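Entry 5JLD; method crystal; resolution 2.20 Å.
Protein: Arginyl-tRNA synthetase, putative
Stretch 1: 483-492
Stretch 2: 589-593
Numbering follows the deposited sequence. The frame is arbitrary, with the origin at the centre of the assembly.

Stretch 1 483-492: YSRICSIFRK
Stretch 2 589-593: PIEKL

Contact between a helix and an irregular segment of the putative arginyl-tRNA synthetase, built round Glu 591, Tyr 483 and Ser 484, the three residues that cover the most surface. Residues 483-492 are helical throughout, continuing a helix that begins earlier in the chain, with phi/psi near -60/-40 until Lys 492 relaxes to -95/-9. Backbone hydrogen bonds such as Cys 487 N to Tyr 483 O (3.0 Å) and Arg 491 N to Cys 487 O (3.0 Å) hold the turns. Residues 589-592 are extended (Pro 589 -60/135, Ile 590 -112/127, Lys 592 -118/121) except at Glu 591, where -80/-41 kinks the path. The register places Pro 589 CA 7.0 Å from Tyr 483 CA and Glu 591 CA 4.7 Å from Ser 484 CA; together the stretches bury 348 Å².

Glu 591 works mainly through its backbone. Its CA-to-CB bond points away from the helix, yet its carbonyl meets three helix residues: Ser 484 CA lies 3.5 Å from Glu 591 O in a CA-H...O contact (129° at the hydrogen), Cys 487 CB lies 3.6 Å from the same oxygen, and Arg 491 NH1 donates a hydrogen bond to Glu 591 O at 2.7 Å and 151°. The oxygen sits at the edge of the guanidinium, near its plane, where an N-H can point at it, while Lys 592 CB lies over one face, 3.7 Å from Arg 491 NH1. Arg 491 reaches back along the helix with chi1 m, chi2 t, chi3 m and chi4 -105°. The Glu 591 side chain (chi1 m, chi2 t), modelled without its carboxylate oxygens, brings CG within 3.9 Å of Cys 487 SG, whose chi1 is m.

The CA-to-CB bond of Tyr 483 points toward the segment; chi1 is t and chi2 76°. Pro 589, its ring puckered C-gamma exo, sets CB over one face of the aromatic ring, 3.9 Å from the centroid of Tyr 483 and 28° off the normal, a CH-pi contact; the closest pair is Tyr 483 CE2 to Pro 589 CB, 3.5 Å. At the ring edge, near its plane, Tyr 483 CD2 meets Ile 590 O at 3.4 Å. The Ile 590 side chain (chi1 m, chi2 m) starts away from the helix, leaving its carbonyl to make the approach.

Ser 484, chi1 p, is buried, its CA-to-CB bond directed toward the segment. Its CB packs 3.6 Å from Ile 590 O, and its OG, hydrogen-bonded elsewhere in the structure, lies 3.8 Å from Leu 593 CB.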

ATOM      1  N   TYR A 483       4.702  20.964   1.659  1.00 63.89           N
ATOM      2  CA  TYR A 483       4.206  20.874   3.025  1.00 60.20           C
ATOM      3  C   TYR A 483       4.784  21.970   3.933  1.00 60.88           C
ATOM      4  O   TYR A 483       4.040  22.645   4.688  1.00 52.60           O
ATOM      5  CB  TYR A 483       4.513  19.501   3.618  1.00 52.80           C
ATOM      6  CG  TYR A 483       3.978  19.370   5.015  1.00 53.89           C
ATOM      7  CD1 TYR A 483       2.616  19.170   5.242  1.00 50.12           C
ATOM      8  CD2 TYR A 483       4.821  19.483   6.112  1.00 52.33           C
ATOM      9  CE1 TYR A 483       2.119  19.054   6.525  1.00 45.41           C
ATOM     10  CE2 TYR A 483       4.331  19.376   7.398  1.00 55.68           C
ATOM     11  CZ  TYR A 483       2.982  19.160   7.602  1.00 50.16           C
ATOM     12  OH  TYR A 483       2.504  19.054   8.889  1.00 54.02           O
ATOM     13  N   SER A 484       6.102  22.147   3.868  1.00 57.32           N
ATOM     14  CA  SER A 484       6.742  23.178   4.688  1.00 58.17           C
ATOM     15  C   SER A 484       6.261  24.586   4.302  1.00 57.00           C
ATOM     16  O   SER A 484       6.170  25.469   5.154  1.00 61.28           O
ATOM     17  CB  SER A 484       8.267  23.096   4.585  1.00 65.61           C
ATOM     18  OG  SER A 484       8.705  23.276   3.252  1.00 65.27           O
ATOM     19  N   ARG A 485       5.960  24.804   3.025  1.00 58.87           N
ATOM     20  CA  ARG A 485       5.403  26.099   2.609  1.00 60.27           C
ATOM     21  C   ARG A 485       4.034  26.330   3.262  1.00 58.72           C
ATOM     22  O   ARG A 485       3.752  27.411   3.846  1.00 64.30           O
ATOM     23  CB  ARG A 485       5.280  26.179   1.087  1.00 66.02           C
ATOM     24  CG  ARG A 485       6.596  26.420   0.349  1.00 76.03           C
ATOM     25  CD  ARG A 485       6.390  26.426  -1.167  1.00 79.77           C
ATOM     26  N   ILE A 486       3.183  25.309   3.175  1.00 50.49           N
ATOM     27  CA  ILE A 486       1.862  25.422   3.782  1.00 56.46           C
ATOM     28  C   ILE A 486       1.982  25.694   5.290  1.00 64.54           C
ATOM     29  O   ILE A 486       1.198  26.478   5.834  1.00 66.99           O
ATOM     30  CB  ILE A 486       1.016  24.167   3.530  1.00 59.10           C
ATOM     31  CG1 ILE A 486       0.897  23.915   2.034  1.00 60.73           C
ATOM     32  CG2 ILE A 486      -0.385  24.327   4.112  1.00 57.64           C
ATOM     33  CD1 ILE A 486       0.028  22.745   1.695  1.00 61.54           C
ATOM     34  N   CYS A 487       2.964  25.085   5.963  1.00 62.28           N
ATOM     35  CA  CYS A 487       3.170  25.380   7.393  1.00 59.44           C
ATOM     36  C   CYS A 487       3.671  26.819   7.621  1.00 60.57           C
ATOM     37  O   CYS A 487       3.325  27.494   8.613  1.00 57.66           O
ATOM     38  CB  CYS A 487       4.148  24.377   8.022  1.00 57.20           C
ATOM     39  SG  CYS A 487       3.552  22.634   8.057  1.00 65.31           S
ATOM     40  N   SER A 488       4.507  27.269   6.695  1.00 60.91           N
ATOM     41  CA  SER A 488       5.030  28.625   6.704  1.00 64.73           C
ATOM     42  C   SER A 488       3.885  29.637   6.701  1.00 67.15           C
ATOM     43  O   SER A 488       3.937  30.643   7.419  1.00 65.90           O
ATOM     44  CB  SER A 488       5.954  28.838   5.502  1.00 67.21           C
ATOM     45  OG  SER A 488       5.921  30.172   5.042  1.00 77.78           O
ATOM     46  N   ILE A 489       2.847  29.368   5.910  1.00 67.31           N
ATOM     47  CA  ILE A 489       1.668  30.249   5.954  1.00 67.80           C
ATOM     48  C   ILE A 489       1.139  30.444   7.383  1.00 66.98           C
ATOM     49  O   ILE A 489       0.897  31.569   7.818  1.00 62.81           O
ATOM     50  CB  ILE A 489       0.519  29.717   5.093  1.00 70.12           C
ATOM     51  CG1 ILE A 489       0.974  29.559   3.644  1.00 70.36           C
ATOM     52  CG2 ILE A 489      -0.689  30.662   5.180  1.00 66.94           C
ATOM     53  CD1 ILE A 489      -0.008  28.800   2.788  1.00 71.99           C
ATOM     54  N   PHE A 490       0.969  29.352   8.119  1.00 66.33           N
ATOM     55  CA  PHE A 490       0.449  29.462   9.479  1.00 74.78           C
ATOM     56  C   PHE A 490       1.427  30.118  10.436  1.00 83.01           C
ATOM     57  O   PHE A 490       1.014  30.828  11.353  1.00 85.14           O
ATOM     58  CB  PHE A 490       0.037  28.094  10.004  1.00 74.54           C
ATOM     59  CG  PHE A 490      -1.209  27.590   9.372  1.00 77.64           C
ATOM     60  CD1 PHE A 490      -2.444  27.975   9.866  1.00 79.15           C
ATOM     61  CD2 PHE A 490      -1.154  26.778   8.255  1.00 72.21           C
ATOM     62  CE1 PHE A 490      -3.601  27.534   9.275  1.00 73.73           C
ATOM     63  CE2 PHE A 490      -2.307  26.339   7.661  1.00 70.69           C
ATOM     64  CZ  PHE A 490      -3.533  26.723   8.173  1.00 69.56           C
ATOM     65  N   ARG A 491       2.721  29.893  10.230  1.00 82.49           N
ATOM     66  CA  ARG A 491       3.698  30.612  11.043  1.00 77.76           C
ATOM     67  C   ARG A 491       3.631  32.120  10.798  1.00 80.24           C
ATOM     68  O   ARG A 491       3.831  32.899  11.732  1.00 84.45           O
ATOM     69  CB  ARG A 491       5.118  30.102  10.785  1.00 77.19           C
ATOM     70  CG  ARG A 491       5.302  28.623  11.120  1.00 84.93           C
ATOM     71  CD  ARG A 491       6.766  28.193  11.098  1.00 87.98           C
ATOM     72  NE  ARG A 491       7.419  28.462   9.820  1.00 92.53           N
ATOM     73  CZ  ARG A 491       7.699  27.528   8.917  1.00 95.58           C
ATOM     74  NH1 ARG A 491       7.367  26.264   9.145  1.00 91.15           N
ATOM     75  NH2 ARG A 491       8.299  27.855   7.780  1.00 97.29           N
ATOM     76  N   LYS A 492       3.334  32.530   9.563  1.00 77.43           N
ATOM     77  CA  LYS A 492       3.429  33.952   9.188  1.00 81.58           C
ATOM     78  C   LYS A 492       2.123  34.755   9.284  1.00 84.93           C
ATOM     79  O   LYS A 492       2.143  35.977   9.138  1.00 82.48           O
ATOM     80  CB  LYS A 492       3.984  34.090   7.761  1.00 80.81           C
ATOM     81  CG  LYS A 492       5.511  34.093   7.678  1.00 84.90           C
ATOM     82  CD  LYS A 492       6.026  34.407   6.271  1.00 86.23           C
ATOM     83  CE  LYS A 492       5.715  33.282   5.279  1.00 85.20           C
ATOM     84  NZ  LYS A 492       6.315  33.522   3.932  1.00 83.37           N
ATOM     85  N   PRO A 589       6.849  14.321   7.294  1.00 55.78           N
ATOM     86  CA  PRO A 589       6.685  15.763   7.094  1.00 55.97           C
ATOM     87  C   PRO A 589       7.686  16.559   7.925  1.00 56.41           C
ATOM     88  O   PRO A 589       7.904  16.232   9.096  1.00 53.56           O
ATOM     89  CB  PRO A 589       5.242  16.023   7.549  1.00 47.82           C
ATOM     90  CG  PRO A 589       4.536  14.709   7.309  1.00 49.24           C
ATOM     91  CD  PRO A 589       5.585  13.661   7.667  1.00 57.15           C
ATOM     92  N   ILE A 590       8.306  17.553   7.292  1.00 60.19           N
ATOM     93  CA  ILE A 590       9.161  18.531   7.951  1.00 61.79           C
ATOM     94  C   ILE A 590       8.452  19.881   7.892  1.00 67.69           C
ATOM     95  O   ILE A 590       8.050  20.330   6.815  1.00 59.78           O
ATOM     96  CB  ILE A 590      10.542  18.653   7.275  1.00 64.53           C
ATOM     97  CG1 ILE A 590      11.049  17.281   6.801  1.00 61.88           C
ATOM     98  CG2 ILE A 590      11.537  19.363   8.199  1.00 66.70           C
ATOM     99  CD1 ILE A 590      11.746  16.480   7.856  1.00 59.25           C
ATOM    100  N   GLU A 591       8.303  20.526   9.044  1.00 73.46           N
ATOM    101  CA  GLU A 591       7.509  21.740   9.133  1.00 77.58           C
ATOM    102  C   GLU A 591       8.264  22.980   8.663  1.00 77.87           C
ATOM    103  O   GLU A 591       7.696  23.821   7.972  1.00 76.70           O
ATOM    104  CB  GLU A 591       7.012  21.941  10.564  1.00 81.86           C
ATOM    105  CG  GLU A 591       5.767  21.134  10.900  1.00 80.66           C
ATOM    106  CD  GLU A 591       5.002  21.710  12.076  1.00 81.66           C
ATOM    107  N   LYS A 592       9.541  23.093   9.023  1.00 74.44           N
ATOM    108  CA  LYS A 592      10.314  24.280   8.661  1.00 75.71           C
ATOM    109  C   LYS A 592      11.509  23.952   7.765  1.00 82.37           C
ATOM    110  O   LYS A 592      12.390  23.174   8.141  1.00 78.90           O
ATOM    111  CB  LYS A 592      10.794  25.009   9.920  1.00 72.19           C
ATOM    112  N   LEU A 593      11.526  24.558   6.578  1.00 86.55           N
ATOM    113  CA  LEU A 593      12.626  24.387   5.628  1.00 82.09           C
ATOM    114  C   LEU A 593      13.022  25.701   4.934  1.00 80.36           C
ATOM    115  O   LEU A 593      12.269  26.247   4.123  1.00 78.54           O
ATOM    116  CB  LEU A 593      12.259  23.331   4.583  1.00 69.20           C
ATOM    117  CG  LEU A 593      12.363  21.885   5.069  1.00 64.77           C
ATOM    118  CD1 LEU A 593      11.764  20.936   4.050  1.00 70.62           C
ATOM    119  CD2 LEU A 593      13.810  21.536   5.363  1.00 58.06           C
TER